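Local structure of aerobactin synthase IucA (Klebsiella pneumoniae subsp. pneumoniae, 5JM8) at residues A[90-93]-A[94-98]; A[313-316]-A[317-321]; A[502-506]-A[507-511]; A[513-516]-A[517-521]. The protein probably catalyses the ATP-dependent condensation of citrate with acetylated hydroxylysine, an early step in building the siderophore aerobactin. All coordinates share one frame; numbering follows the deposited sequence.

Contact 1 of 4, residues A[90-93]-A[94-98]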
ATOM      1  N   VAL A  90      -7.714 -51.720  10.570  1.00 30.00           N
ATOM      2  CA  VAL A  90      -8.269 -51.573  11.912  1.00 28.76           C
ATOM      3  C   VAL A  90      -8.736 -52.930  12.442  1.00 31.77           C
ATOM      4  O   VAL A  90      -8.638 -53.205  13.638  1.00 31.98           O
ATOM      5  CB  VAL A  90      -9.440 -50.567  11.937  1.00 27.08           C
ATOM      6  CG1 VAL A  90     -10.147 -50.582  13.293  1.00 28.20           C
ATOM      7  CG2 VAL A  90      -8.939 -49.164  11.621  1.00 25.98           C
ATOM      8  N   ASP A  91      -9.238 -53.781  11.552  1.00 29.66           N
ATOM      9  CA  ASP A  91      -9.646 -55.129  11.940  1.00 34.08           C
ATOM     10  C   ASP A  91      -8.436 -55.959  12.362  1.00 36.71           C
ATOM     11  O   ASP A  91      -8.496 -56.703  13.341  1.00 43.03           O
ATOM     12  CB  ASP A  91     -10.383 -55.826  10.794  1.00 37.27           C
ATOM     13  CG  ASP A  91     -10.689 -57.282  11.101  1.00 42.53           C
ATOM     14  OD1 ASP A  91     -11.647 -57.541  11.861  1.00 44.85           O
ATOM     15  OD2 ASP A  91      -9.974 -58.167  10.582  1.00 45.39           O
ATOM     16  N   LYS A  92      -7.345 -55.830  11.611  1.00 33.77           N
ATOM     17  CA  LYS A  92      -6.090 -56.496  11.944  1.00 30.91           C
ATOM     18  C   LYS A  92      -5.642 -56.115  13.351  1.00 35.91           C
ATOM     19  O   LYS A  92      -5.188 -56.961  14.119  1.00 31.77           O
ATOM     20  CB  LYS A  92      -5.007 -56.131  10.923  1.00 31.34           C
ATOM     21  CG  LYS A  92      -3.597 -56.600  11.282  1.00 30.85           C
ATOM     22  CD  LYS A  92      -2.573 -56.130  10.251  1.00 29.90           C
ATOM     23  CE  LYS A  92      -1.145 -56.468  10.679  1.00 30.18           C
ATOM     24  NZ  LYS A  92      -0.125 -56.023   9.685  1.00 29.58           N
ATOM     25  N   LEU A  93      -5.789 -54.838  13.685  1.00 30.06           N
ATOM     26  CA  LEU A  93      -5.329 -54.319  14.965  1.00 30.02           C
ATOM     27  C   LEU A  93      -6.241 -54.749  16.110  1.00 30.83           C
ATOM     28  O   LEU A  93      -5.799 -54.859  17.254  1.00 31.28           O
ATOM     29  CB  LEU A  93      -5.238 -52.793  14.911  1.00 28.87           C
ATOM     30  CG  LEU A  93      -4.216 -52.229  13.918  1.00 28.05           C
ATOM     31  CD1 LEU A  93      -4.347 -50.717  13.804  1.00 26.97           C
ATOM     32  CD2 LEU A  93      -2.799 -52.612  14.312  1.00 28.33           C
ATOM     33  N   GLN A  94      -7.512 -54.988  15.801  1.00 31.06           N
ATOM     34  CA  GLN A  94      -8.470 -55.413  16.813  1.00 31.88           C
ATOM     35  C   GLN A  94      -8.115 -56.801  17.342  1.00 33.09           C
ATOM     36  O   GLN A  94      -8.297 -57.091  18.525  1.00 33.82           O
ATOM     37  CB  GLN A  94      -9.892 -55.411  16.249  1.00 31.91           C
ATOM     38  CG  GLN A  94     -10.962 -55.636  17.308  1.00 32.65           C
ATOM     39  CD  GLN A  94     -12.366 -55.669  16.739  1.00 32.75           C
ATOM     40  OE1 GLN A  94     -12.574 -55.461  15.545  1.00 32.23           O
ATOM     41  NE2 GLN A  94     -13.342 -55.933  17.601  1.00 33.47           N
ATOM     42  N   HIS A  95      -7.603 -57.650  16.457  1.00 33.37           N
ATOM     43  CA  HIS A  95      -7.150 -58.982  16.843  1.00 34.53           C
ATOM     44  C   HIS A  95      -5.796 -58.936  17.535  1.00 34.60           C
ATOM     45  O   HIS A  95      -5.586 -59.577  18.565  1.00 35.53           O
ATOM     46  CB  HIS A  95      -7.047 -59.891  15.620  1.00 34.85           C
ATOM     47  CG  HIS A  95      -8.350 -60.125  14.928  1.00 34.99           C
ATOM     48  ND1 HIS A  95      -8.783 -59.351  13.874  1.00 34.09           N
ATOM     49  CD2 HIS A  95      -9.314 -61.054  15.133  1.00 35.99           C
ATOM     50  CE1 HIS A  95      -9.957 -59.790  13.462  1.00 34.53           C
ATOM     51  NE2 HIS A  95     -10.304 -60.821  14.211  1.00 35.67           N
ATOM     52  N   GLN A  96      -4.879 -58.176  16.951  1.00 33.67           N
ATOM     53  CA  GLN A  96      -3.497 -58.141  17.407  1.00 33.71           C
ATOM     54  C   GLN A  96      -3.387 -57.616  18.833  1.00 33.87           C
ATOM     55  O   GLN A  96      -2.595 -58.122  19.625  1.00 34.58           O
ATOM     56  CB  GLN A  96      -2.659 -57.281  16.459  1.00 32.61           C
ATOM     57  CG  GLN A  96      -1.158 -57.435  16.629  1.00 32.73           C
ATOM     58  CD  GLN A  96      -0.376 -56.682  15.571  1.00 33.89           C
ATOM     59  OE1 GLN A  96      -0.950 -56.141  14.624  1.00 30.99           O
ATOM     60  NE2 GLN A  96       0.943 -56.643  15.727  1.00 36.82           N
ATOM     61  N   LEU A  97      -4.193 -56.607  19.153  1.00 33.26           N
ATOM     62  CA  LEU A  97      -4.138 -55.966  20.462  1.00 33.35           C
ATOM     63  C   LEU A  97      -5.381 -56.238  21.310  1.00 34.07           C
ATOM     64  O   LEU A  97      -5.508 -55.704  22.412  1.00 34.23           O
ATOM     65  CB  LEU A  97      -3.949 -54.461  20.292  1.00 32.12           C
ATOM     66  CG  LEU A  97      -2.628 -54.027  19.659  1.00 31.42           C
ATOM     67  CD1 LEU A  97      -2.697 -52.558  19.279  1.00 30.18           C
ATOM     68  CD2 LEU A  97      -1.455 -54.293  20.600  1.00 32.00           C
ATOM     69  N   LEU A  98      -6.287 -57.073  20.800  1.00 34.56           N
ATOM     70  CA  LEU A  98      -7.514 -57.416  21.518  1.00 35.32           C
ATOM     71  C   LEU A  98      -8.267 -56.136  21.877  1.00 34.60           C
ATOM     72  O   LEU A  98      -8.583 -55.888  23.040  1.00 35.05           O
ATOM     73  CB  LEU A  98      -7.190 -58.236  22.776  1.00 36.57           C
ATOM     74  CG  LEU A  98      -8.356 -58.846  23.562  1.00 37.62           C
ATOM     75  CD1 LEU A  98      -9.018 -59.969  22.782  1.00 38.21           C
ATOM     76  CD2 LEU A  98      -7.886 -59.337  24.924  1.00 38.72           C
TER
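The imidazole of H95 meets D91, one helical turn back, at its edge and not over either face: the D91 carboxyl carbon lies in the plane of the ring, and the carboxylate stands nearly upright to it, the two planes 76° apart. This is an i to i+4 pairing in the last turns of helix 82-96. The carboxylate straddles the CE1 corner, with D91 OD1 3.2 Å and D91 OD2 3.3 Å from H95 CE1. H95 ND1 turns instead to the backbone and donates to D91 O over 2.7 Å, a short but bent bond (138° at the hydrogen) that comes in from above the carbonyl plane and not along a lone pair. The ring is brought there by its CG lying beside its own backbone N (chi1 -63°), while D91 has CG anti to its backbone N, carrying the carboxylate toward the following turn. The nearby negative charge could help a protonated imidazole persist. D91 O also accepts weakly from the amides of Q94 and H95.

On another side of the turn, K92 and Q96 run side by side as extended chains, and Q96 OE1 lies 4.0 Å from both K92 CE and L93 CD2. Beyond CE the K92 chain turns its ammonium away from this amide, to a salt bridge with D29 and a hydrogen bond to P43 O. V90 faces helix 101-124 and L93 helix 545-549. L97 N still bonds to L93 O; L98 is the first to leave helical geometry, with positive phi, and its N bonds weakly back to H95 O at 3.4 Å.

Contact 2 of 4, residues A[313-316]-A[317-321]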
ATOM      1  N   GLN A 313      17.514 -11.060  28.412  1.00 24.79           N
ATOM      2  CA  GLN A 313      18.076  -9.929  27.693  1.00 22.08           C
ATOM      3  C   GLN A 313      19.397 -10.315  27.036  1.00 21.52           C
ATOM      4  O   GLN A 313      19.676  -9.937  25.897  1.00 23.37           O
ATOM      5  CB  GLN A 313      18.279  -8.759  28.657  1.00 23.47           C
ATOM      6  CG  GLN A 313      18.045  -7.402  28.051  1.00 22.87           C
ATOM      7  CD  GLN A 313      18.294  -6.273  29.033  1.00 22.90           C
ATOM      8  OE1 GLN A 313      18.907  -6.471  30.082  1.00 23.86           O
ATOM      9  NE2 GLN A 313      17.827  -5.079  28.691  1.00 22.64           N
ATOM     10  N   THR A 314      20.202 -11.078  27.769  1.00 22.17           N
ATOM     11  CA  THR A 314      21.481 -11.564  27.274  1.00 22.12           C
ATOM     12  C   THR A 314      21.264 -12.552  26.138  1.00 25.71           C
ATOM     13  O   THR A 314      21.959 -12.512  25.120  1.00 20.71           O
ATOM     14  CB  THR A 314      22.294 -12.245  28.395  1.00 26.22           C
ATOM     15  OG1 THR A 314      22.488 -11.328  29.478  1.00 24.10           O
ATOM     16  CG2 THR A 314      23.651 -12.710  27.881  1.00 27.59           C
ATOM     17  N   LEU A 315      20.289 -13.438  26.321  1.00 23.71           N
ATOM     18  CA  LEU A 315      19.964 -14.441  25.316  1.00 22.06           C
ATOM     19  C   LEU A 315      19.470 -13.773  24.038  1.00 23.55           C
ATOM     20  O   LEU A 315      19.868 -14.149  22.938  1.00 23.34           O
ATOM     21  CB  LEU A 315      18.909 -15.416  25.848  1.00 20.70           C
ATOM     22  CG  LEU A 315      18.323 -16.422  24.852  1.00 19.98           C
ATOM     23  CD1 LEU A 315      19.377 -17.411  24.374  1.00 20.01           C
ATOM     24  CD2 LEU A 315      17.145 -17.157  25.469  1.00 20.25           C
ATOM     25  N   GLN A 316      18.603 -12.776  24.195  1.00 19.32           N
ATOM     26  CA  GLN A 316      18.029 -12.070  23.054  1.00 19.99           C
ATOM     27  C   GLN A 316      19.104 -11.319  22.278  1.00 18.14           C
ATOM     28  O   GLN A 316      19.030 -11.197  21.056  1.00 29.14           O
ATOM     29  CB  GLN A 316      16.942 -11.093  23.516  1.00 19.35           C
ATOM     30  CG  GLN A 316      16.252 -10.335  22.384  1.00 20.08           C
ATOM     31  CD  GLN A 316      15.503 -11.249  21.429  1.00 19.24           C
ATOM     32  OE1 GLN A 316      14.345 -11.592  21.661  1.00 21.88           O
ATOM     33  NE2 GLN A 316      16.161 -11.640  20.343  1.00 16.47           N
ATOM     34  N   ALA A 317      20.100 -10.812  22.995  1.00 18.79           N
ATOM     35  CA  ALA A 317      21.182 -10.055  22.381  1.00 19.62           C
ATOM     36  C   ALA A 317      22.059 -10.959  21.526  1.00 24.40           C
ATOM     37  O   ALA A 317      22.549 -10.555  20.471  1.00 26.87           O
ATOM     38  CB  ALA A 317      22.017  -9.372  23.447  1.00 19.53           C
ATOM     39  N   ARG A 318      22.247 -12.188  21.994  1.00 26.64           N
ATOM     40  CA  ARG A 318      23.098 -13.160  21.317  1.00 25.41           C
ATOM     41  C   ARG A 318      22.441 -13.671  20.041  1.00 22.76           C
ATOM     42  O   ARG A 318      23.121 -14.039  19.081  1.00 17.37           O
ATOM     43  CB  ARG A 318      23.406 -14.322  22.260  1.00 25.39           C
ATOM     44  CG  ARG A 318      24.310 -15.393  21.684  1.00 25.59           C
ATOM     45  CD  ARG A 318      24.557 -16.477  22.717  1.00 28.77           C
ATOM     46  NE  ARG A 318      25.346 -17.592  22.197  1.00 31.42           N
ATOM     47  CZ  ARG A 318      25.706 -18.648  22.920  1.00 32.81           C
ATOM     48  NH1 ARG A 318      25.348 -18.737  24.196  1.00 34.27           N
ATOM     49  NH2 ARG A 318      26.422 -19.619  22.370  1.00 32.26           N
ATOM     50  N   PHE A 319      21.110 -13.696  20.050  1.00 22.18           N
ATOM     51  CA  PHE A 319      20.322 -14.085  18.886  1.00 18.98           C
ATOM     52  C   PHE A 319      19.276 -13.012  18.587  1.00 19.32           C
ATOM     53  O   PHE A 319      18.112 -13.155  18.958  1.00 23.33           O
ATOM     54  CB  PHE A 319      19.638 -15.433  19.119  1.00 17.54           C
ATOM     55  CG  PHE A 319      20.592 -16.551  19.426  1.00 17.19           C
ATOM     56  CD1 PHE A 319      21.231 -17.233  18.407  1.00 17.16           C
ATOM     57  CD2 PHE A 319      20.841 -16.925  20.736  1.00 18.03           C
ATOM     58  CE1 PHE A 319      22.108 -18.264  18.689  1.00 17.41           C
ATOM     59  CE2 PHE A 319      21.714 -17.954  21.023  1.00 21.19           C
ATOM     60  CZ  PHE A 319      22.349 -18.625  19.997  1.00 20.58           C
ATOM     61  N   PRO A 320      19.691 -11.923  17.922  1.00 19.54           N
ATOM     62  CA  PRO A 320      18.775 -10.809  17.657  1.00 17.21           C
ATOM     63  C   PRO A 320      17.636 -11.155  16.695  1.00 16.43           C
ATOM     64  O   PRO A 320      16.586 -10.509  16.736  1.00 17.33           O
ATOM     65  CB  PRO A 320      19.691  -9.747  17.042  1.00 16.47           C
ATOM     66  CG  PRO A 320      20.815 -10.518  16.441  1.00 16.42           C
ATOM     67  CD  PRO A 320      21.034 -11.676  17.368  1.00 18.58           C
ATOM     68  N   THR A 321      17.840 -12.153  15.843  1.00 14.72           N
ATOM     69  CA  THR A 321      16.836 -12.536  14.857  1.00 13.91           C
ATOM     70  C   THR A 321      15.839 -13.547  15.418  1.00 26.04           C
ATOM     71  O   THR A 321      14.870 -13.909  14.746  1.00 22.52           O
ATOM     72  CB  THR A 321      17.482 -13.138  13.608  1.00 13.55           C
ATOM     73  OG1 THR A 321      18.230 -14.304  13.972  1.00 22.49           O
ATOM     74  CG2 THR A 321      18.405 -12.130  12.944  1.00 15.59           C
TER
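L315 and F319 form the packed side of the C-terminal end of helix 310-318, where the chain leaves helical geometry at F319 and a proline follows. The leucine reaches forward with CG anti to its backbone N (chi1 172°), and its CD1 touches F319 CD2 at 4.0 Å. L315 O lies near the plane of the phenyl ring, at its edge, and accepts the F319 amide at 3.2 Å from F319 N. Y420 and K411 of helix 394-420 close over this pair.

Q316 is buried on another side of the turn. Its chain bends at chi2 (63°), bringing NE2 within 2.8 Å of F319 O, at an angle too poor for a hydrogen bond; the bond that holds this amide goes to F322 O. I392 of the second subunit packs on Q316, and L439 of the same subunit on P320 and T321, so this side of the helix end also belongs to a subunit interface.

R318 and A317 pack more loosely. R318 is exposed and carries its extended chain off to a salt bridge with D419 of helix 394-420, giving this contact little more than CB, 3.6 Å from L315 O. A317 likewise rests its methyl on backbone, with CB 3.4 Å from Q313 O. At the terminus P320 has no amide hydrogen to give Q316 O, and that oxygen receives a CA-H...O contact instead, 3.4 Å from P320 CA.

Contact 3 of 4, residues A[502-506]-A[507-511]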
ATOM      1  N   GLY A 502      13.179 -34.014  -5.370  1.00 20.00           N
ATOM      2  CA  GLY A 502      14.345 -34.433  -6.127  1.00 18.94           C
ATOM      3  C   GLY A 502      15.421 -33.366  -6.236  1.00 17.69           C
ATOM      4  O   GLY A 502      16.197 -33.359  -7.192  1.00 19.00           O
ATOM      5  N   LEU A 503      15.471 -32.464  -5.259  1.00 15.71           N
ATOM      6  CA  LEU A 503      16.503 -31.434  -5.216  1.00 15.69           C
ATOM      7  C   LEU A 503      17.807 -32.004  -4.662  1.00 16.62           C
ATOM      8  O   LEU A 503      18.896 -31.622  -5.091  1.00 16.61           O
ATOM      9  CB  LEU A 503      16.037 -30.247  -4.371  1.00 15.95           C
ATOM     10  CG  LEU A 503      14.807 -29.503  -4.904  1.00 17.45           C
ATOM     11  CD1 LEU A 503      14.363 -28.412  -3.948  1.00 14.58           C
ATOM     12  CD2 LEU A 503      15.085 -28.920  -6.278  1.00 20.71           C
ATOM     13  N   ASP A 504      17.681 -32.920  -3.707  1.00 16.85           N
ATOM     14  CA  ASP A 504      18.817 -33.663  -3.170  1.00 16.41           C
ATOM     15  C   ASP A 504      18.267 -34.740  -2.242  1.00 16.74           C
ATOM     16  O   ASP A 504      17.176 -34.590  -1.704  1.00 16.45           O
ATOM     17  CB  ASP A 504      19.789 -32.743  -2.420  1.00 19.36           C
ATOM     18  CG  ASP A 504      21.135 -33.401  -2.153  1.00 25.28           C
ATOM     19  OD1 ASP A 504      21.389 -34.505  -2.683  1.00 27.96           O
ATOM     20  OD2 ASP A 504      21.949 -32.804  -1.417  1.00 27.75           O
ATOM     21  N   SER A 505      19.010 -35.826  -2.059  1.00 17.40           N
ATOM     22  CA  SER A 505      18.548 -36.930  -1.218  1.00 17.82           C
ATOM     23  C   SER A 505      18.373 -36.472   0.231  1.00 17.55           C
ATOM     24  O   SER A 505      19.053 -35.551   0.675  1.00 17.57           O
ATOM     25  CB  SER A 505      19.531 -38.102  -1.289  1.00 18.63           C
ATOM     26  OG  SER A 505      20.836 -37.694  -0.927  1.00 18.71           O
ATOM     27  N   GLU A 506      17.449 -37.098   0.958  1.00 18.12           N
ATOM     28  CA  GLU A 506      17.290 -36.808   2.380  1.00 17.59           C
ATOM     29  C   GLU A 506      18.586 -37.124   3.107  1.00 19.70           C
ATOM     30  O   GLU A 506      19.001 -36.390   4.003  1.00 21.09           O
ATOM     31  CB  GLU A 506      16.142 -37.614   2.992  1.00 17.83           C
ATOM     32  CG  GLU A 506      14.787 -37.340   2.367  1.00 17.43           C
ATOM     33  CD  GLU A 506      13.633 -37.934   3.159  1.00 17.62           C
ATOM     34  OE1 GLU A 506      13.699 -37.935   4.406  1.00 17.75           O
ATOM     35  OE2 GLU A 506      12.661 -38.401   2.529  1.00 17.69           O
ATOM     36  N   ALA A 507      19.222 -38.219   2.698  1.00 18.72           N
ATOM     37  CA  ALA A 507      20.472 -38.673   3.300  1.00 20.55           C
ATOM     38  C   ALA A 507      21.537 -37.584   3.245  1.00 18.99           C
ATOM     39  O   ALA A 507      22.211 -37.313   4.239  1.00 19.36           O
ATOM     40  CB  ALA A 507      20.967 -39.933   2.603  1.00 20.05           C
ATOM     41  N   ASN A 508      21.679 -36.958   2.082  1.00 18.61           N
ATOM     42  CA  ASN A 508      22.654 -35.892   1.911  1.00 19.20           C
ATOM     43  C   ASN A 508      22.282 -34.653   2.714  1.00 21.50           C
ATOM     44  O   ASN A 508      23.137 -34.028   3.336  1.00 27.19           O
ATOM     45  CB  ASN A 508      22.795 -35.525   0.434  1.00 19.88           C
ATOM     46  CG  ASN A 508      23.527 -36.584  -0.368  1.00 24.73           C
ATOM     47  OD1 ASN A 508      24.200 -37.454   0.189  1.00 27.65           O
ATOM     48  ND2 ASN A 508      23.407 -36.508  -1.688  1.00 24.60           N
ATOM     49  N   LEU A 509      21.003 -34.298   2.702  1.00 22.42           N
ATOM     50  CA  LEU A 509      20.550 -33.101   3.394  1.00 18.86           C
ATOM     51  C   LEU A 509      20.651 -33.279   4.904  1.00 21.11           C
ATOM     52  O   LEU A 509      20.961 -32.334   5.625  1.00 22.98           O
ATOM     53  CB  LEU A 509      19.115 -32.758   2.989  1.00 16.49           C
ATOM     54  CG  LEU A 509      18.933 -32.412   1.506  1.00 19.45           C
ATOM     55  CD1 LEU A 509      17.453 -32.311   1.143  1.00 24.41           C
ATOM     56  CD2 LEU A 509      19.668 -31.127   1.149  1.00 17.40           C
ATOM     57  N   MET A 510      20.399 -34.495   5.379  1.00 21.30           N
ATOM     58  CA  MET A 510      20.532 -34.794   6.801  1.00 20.49           C
ATOM     59  C   MET A 510      22.003 -34.794   7.222  1.00 22.32           C
ATOM     60  O   MET A 510      22.314 -34.648   8.406  1.00 27.63           O
ATOM     61  CB  MET A 510      19.884 -36.141   7.137  1.00 19.32           C
ATOM     62  CG  MET A 510      18.359 -36.111   7.131  1.00 20.09           C
ATOM     63  SD  MET A 510      17.583 -37.608   7.782  1.00 23.35           S
ATOM     64  CE  MET A 510      17.860 -38.766   6.445  1.00 24.24           C
ATOM     65  N   ALA A 511      22.903 -34.949   6.255  1.00 19.22           N
ATOM     66  CA  ALA A 511      24.332 -34.891   6.538  1.00 21.44           C
ATOM     67  C   ALA A 511      24.750 -33.451   6.815  1.00 22.71           C
ATOM     68  O   ALA A 511      25.597 -33.202   7.675  1.00 26.42           O
ATOM     69  CB  ALA A 511      25.138 -35.472   5.382  1.00 23.34           C
TER
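D504 and N508 cross at about a right angle, with the carboxylate and amide planes turned 52° apart, and one nearly straight hydrogen bond joins them. N508 ND2 donates to D504 OD1 over 3.0 Å at 167°; the acceptor lies in the amide plane, and the donor arrives on the syn side of the carboxylate. The same oxygen takes a weak bond from the S505 amide, while D504 OD2 hydrogen-bonds to H399 NE2 of helix 394-420. Between them these partners fix the rotation of the carboxylate.

S505 comes in from another direction. Its OG sits between the backbone N and the carbonyl carbon (chi1 56°), which turns it toward the start of the helix, where it accepts from N508 N at 3.2 Å. It also lies 2.9 Å from N508 ND2, but poorly aligned for a bond, so the bond from this amide nitrogen within the turn is the one to D504 OD1.

L509 runs obliquely across D504, its CD2 3.9 Å from D504 CB, and tucks CG against S505 O at 3.2 Å. E506 points the other way into the protein, where T60 hydrogen-bonds to its OE1, and Y56 and S58 to its OE2. Behind it M510, bent at chi3, folds its methyl CE back to 4.0 Å from E506 CB, and its amide bonds to E506 O. With G502 ending helix 475-500 and S505 opening helix 506-521, the arrangement is a short helix-to-helix connection, with a Schellman motif at one end and a serine N-cap at the other, reinforced here by the aspartate-asparagine bond.

Contact 4 of 4, residues A[513-516]-A[517-521]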
ATOM      1  N   VAL A 513      22.799 -31.092   8.105  1.00 21.03           N
ATOM      2  CA  VAL A 513      22.273 -30.766   9.420  1.00 23.32           C
ATOM      3  C   VAL A 513      23.204 -31.288  10.510  1.00 20.77           C
ATOM      4  O   VAL A 513      23.491 -30.585  11.478  1.00 22.48           O
ATOM      5  CB  VAL A 513      20.863 -31.351   9.618  1.00 17.13           C
ATOM      6  CG1 VAL A 513      20.342 -31.031  11.008  1.00 17.27           C
ATOM      7  CG2 VAL A 513      19.914 -30.814   8.555  1.00 16.43           C
ATOM      8  N   ARG A 514      23.671 -32.523  10.342  1.00 19.71           N
ATOM      9  CA  ARG A 514      24.559 -33.150  11.314  1.00 22.69           C
ATOM     10  C   ARG A 514      25.826 -32.326  11.503  1.00 28.96           C
ATOM     11  O   ARG A 514      26.248 -32.073  12.632  1.00 31.62           O
ATOM     12  CB  ARG A 514      24.919 -34.568  10.874  1.00 22.93           C
ATOM     13  CG  ARG A 514      25.820 -35.313  11.854  1.00 27.93           C
ATOM     14  CD  ARG A 514      26.193 -36.686  11.322  1.00 34.95           C
ATOM     15  NE  ARG A 514      26.803 -36.607   9.998  1.00 37.55           N
ATOM     16  CZ  ARG A 514      26.952 -37.640   9.175  1.00 35.73           C
ATOM     17  NH1 ARG A 514      26.536 -38.849   9.534  1.00 37.77           N
ATOM     18  NH2 ARG A 514      27.516 -37.462   7.990  1.00 30.82           N
ATOM     19  N   THR A 515      26.430 -31.921  10.386  1.00 31.37           N
ATOM     20  CA  THR A 515      27.634 -31.093  10.404  1.00 27.99           C
ATOM     21  C   THR A 515      27.439 -29.846  11.254  1.00 21.21           C
ATOM     22  O   THR A 515      28.262 -29.529  12.107  1.00 21.06           O
ATOM     23  CB  THR A 515      28.044 -30.654   8.980  1.00 29.83           C
ATOM     24  OG1 THR A 515      28.271 -31.808   8.163  1.00 33.46           O
ATOM     25  CG2 THR A 515      29.314 -29.808   9.017  1.00 28.40           C
ATOM     26  N   LEU A 516      26.338 -29.143  11.017  1.00 20.99           N
ATOM     27  CA  LEU A 516      26.068 -27.899  11.717  1.00 20.69           C
ATOM     28  C   LEU A 516      25.642 -28.151  13.163  1.00 21.15           C
ATOM     29  O   LEU A 516      25.950 -27.352  14.046  1.00 21.56           O
ATOM     30  CB  LEU A 516      25.000 -27.103  10.968  1.00 19.84           C
ATOM     31  CG  LEU A 516      25.406 -26.713   9.541  1.00 19.41           C
ATOM     32  CD1 LEU A 516      24.271 -26.003   8.828  1.00 18.65           C
ATOM     33  CD2 LEU A 516      26.656 -25.843   9.542  1.00 19.60           C
ATOM     34  N   LEU A 517      24.949 -29.260  13.406  1.00 19.10           N
ATOM     35  CA  LEU A 517      24.573 -29.635  14.767  1.00 22.11           C
ATOM     36  C   LEU A 517      25.814 -29.991  15.580  1.00 27.56           C
ATOM     37  O   LEU A 517      25.854 -29.787  16.793  1.00 30.73           O
ATOM     38  CB  LEU A 517      23.597 -30.816  14.766  1.00 20.64           C
ATOM     39  CG  LEU A 517      22.144 -30.572  14.342  1.00 23.44           C
ATOM     40  CD1 LEU A 517      21.366 -31.878  14.333  1.00 19.02           C
ATOM     41  CD2 LEU A 517      21.461 -29.566  15.251  1.00 26.19           C
ATOM     42  N   ALA A 518      26.829 -30.521  14.902  1.00 26.54           N
ATOM     43  CA  ALA A 518      28.069 -30.921  15.558  1.00 27.34           C
ATOM     44  C   ALA A 518      28.928 -29.702  15.885  1.00 30.29           C
ATOM     45  O   ALA A 518      29.569 -29.652  16.936  1.00 31.83           O
ATOM     46  CB  ALA A 518      28.842 -31.899  14.683  1.00 23.16           C
ATOM     47  N   GLU A 519      28.942 -28.726  14.981  1.00 31.56           N
ATOM     48  CA  GLU A 519      29.631 -27.467  15.232  1.00 29.65           C
ATOM     49  C   GLU A 519      29.059 -26.815  16.483  1.00 26.95           C
ATOM     50  O   GLU A 519      29.796 -26.324  17.339  1.00 27.37           O
ATOM     51  CB  GLU A 519      29.492 -26.511  14.043  1.00 30.93           C
ATOM     52  CG  GLU A 519      30.238 -26.940  12.790  1.00 35.12           C
ATOM     53  CD  GLU A 519      30.041 -25.971  11.637  1.00 38.84           C
ATOM     54  OE1 GLU A 519      29.377 -24.930  11.835  1.00 40.42           O
ATOM     55  OE2 GLU A 519      30.546 -26.251  10.529  1.00 40.89           O
ATOM     56  N   MET A 520      27.734 -26.826  16.576  1.00 24.35           N
ATOM     57  CA  MET A 520      27.022 -26.154  17.657  1.00 25.20           C
ATOM     58  C   MET A 520      27.308 -26.784  19.015  1.00 26.15           C
ATOM     59  O   MET A 520      27.482 -26.078  20.008  1.00 31.32           O
ATOM     60  CB  MET A 520      25.516 -26.181  17.391  1.00 27.46           C
ATOM     61  CG  MET A 520      25.056 -25.267  16.263  1.00 31.48           C
ATOM     62  SD  MET A 520      23.348 -25.571  15.744  1.00 33.43           S
ATOM     63  CE  MET A 520      22.542 -25.745  17.335  1.00 37.25           C
ATOM     64  N   ARG A 521      27.339 -28.112  19.051  1.00 21.66           N
ATOM     65  CA  ARG A 521      27.582 -28.852  20.287  1.00 26.47           C
ATOM     66  C   ARG A 521      28.888 -28.432  20.950  1.00 30.88           C
ATOM     67  O   ARG A 521      28.998 -28.424  22.175  1.00 32.65           O
ATOM     68  CB  ARG A 521      27.603 -30.356  20.003  1.00 23.09           C
ATOM     69  CG  ARG A 521      27.958 -31.226  21.208  1.00 24.24           C
ATOM     70  CD  ARG A 521      28.174 -32.671  20.803  1.00 26.57           C
ATOM     71  NE  ARG A 521      29.157 -32.786  19.731  1.00 31.49           N
ATOM     72  CZ  ARG A 521      29.448 -33.915  19.096  1.00 38.02           C
ATOM     73  NH1 ARG A 521      28.828 -35.042  19.419  1.00 35.22           N
ATOM     74  NH2 ARG A 521      30.359 -33.911  18.133  1.00 45.81           N
TER
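V513 and L517 lie side by side one turn apart, pointing the same way, with V513 CG1 3.6 Å from L517 CD1. The leucine leans back along the helix, so that its CG also rests 3.2 Å from V513 O, the oxygen that accepts its own amide. M520 similarly settles on the backbone of the preceding turn: with CG beside its backbone N (chi1 -72°), it rests CG 3.2 Å from L516 O, and SD follows at 3.6 Å.

Toward the exposed T515 and E519, L516 runs alongside the acid and brings CD2 to 3.7 Å from E519 OE1, an apolar branch against the extended chain. T515 flanks E519 as well. Its hydroxyl lies beside its own backbone N (chi1 -58°) and hydrogen-bonds to A511 O, which leaves CG2 to face the acid, 4.1 Å from E519 OE2.

Further out, T491 and L487 of helix 475-500 receive V513 and L517, while F414 of helix 394-420 touches both L517 and M520, and D403 and C406 meet L516. R514 and R521 reach instead to helix 528-535. The i to i+4 pairs are those of an amphipathic helix whose apolar side packs on helices 475-500 and 394-420.

In the fold
Contacts 3 and 4 are consecutive parts of helix 506-521, its capped start and its later turns, with centres 16 Å apart. Contact 2 ends a different helix, its nearest atoms about 7 Å from contact 4, and contacts 2, 3 and 4 all lean on helix 394-420. Contact 1 stands apart, its centre 52 Å from that of contact 2; the two lie on opposite sides of the chain's centre. The magnesium ligands Q429, N430 and D447 flank strands 431-435 and 440-445 in sequence, and T321 of contact 2 makes a backbone hydrogen bond to L443 in the latter. Residues 90-98, 502-511 and 513-521 fall outside the sequence span of the ATP pocket (145 to 489).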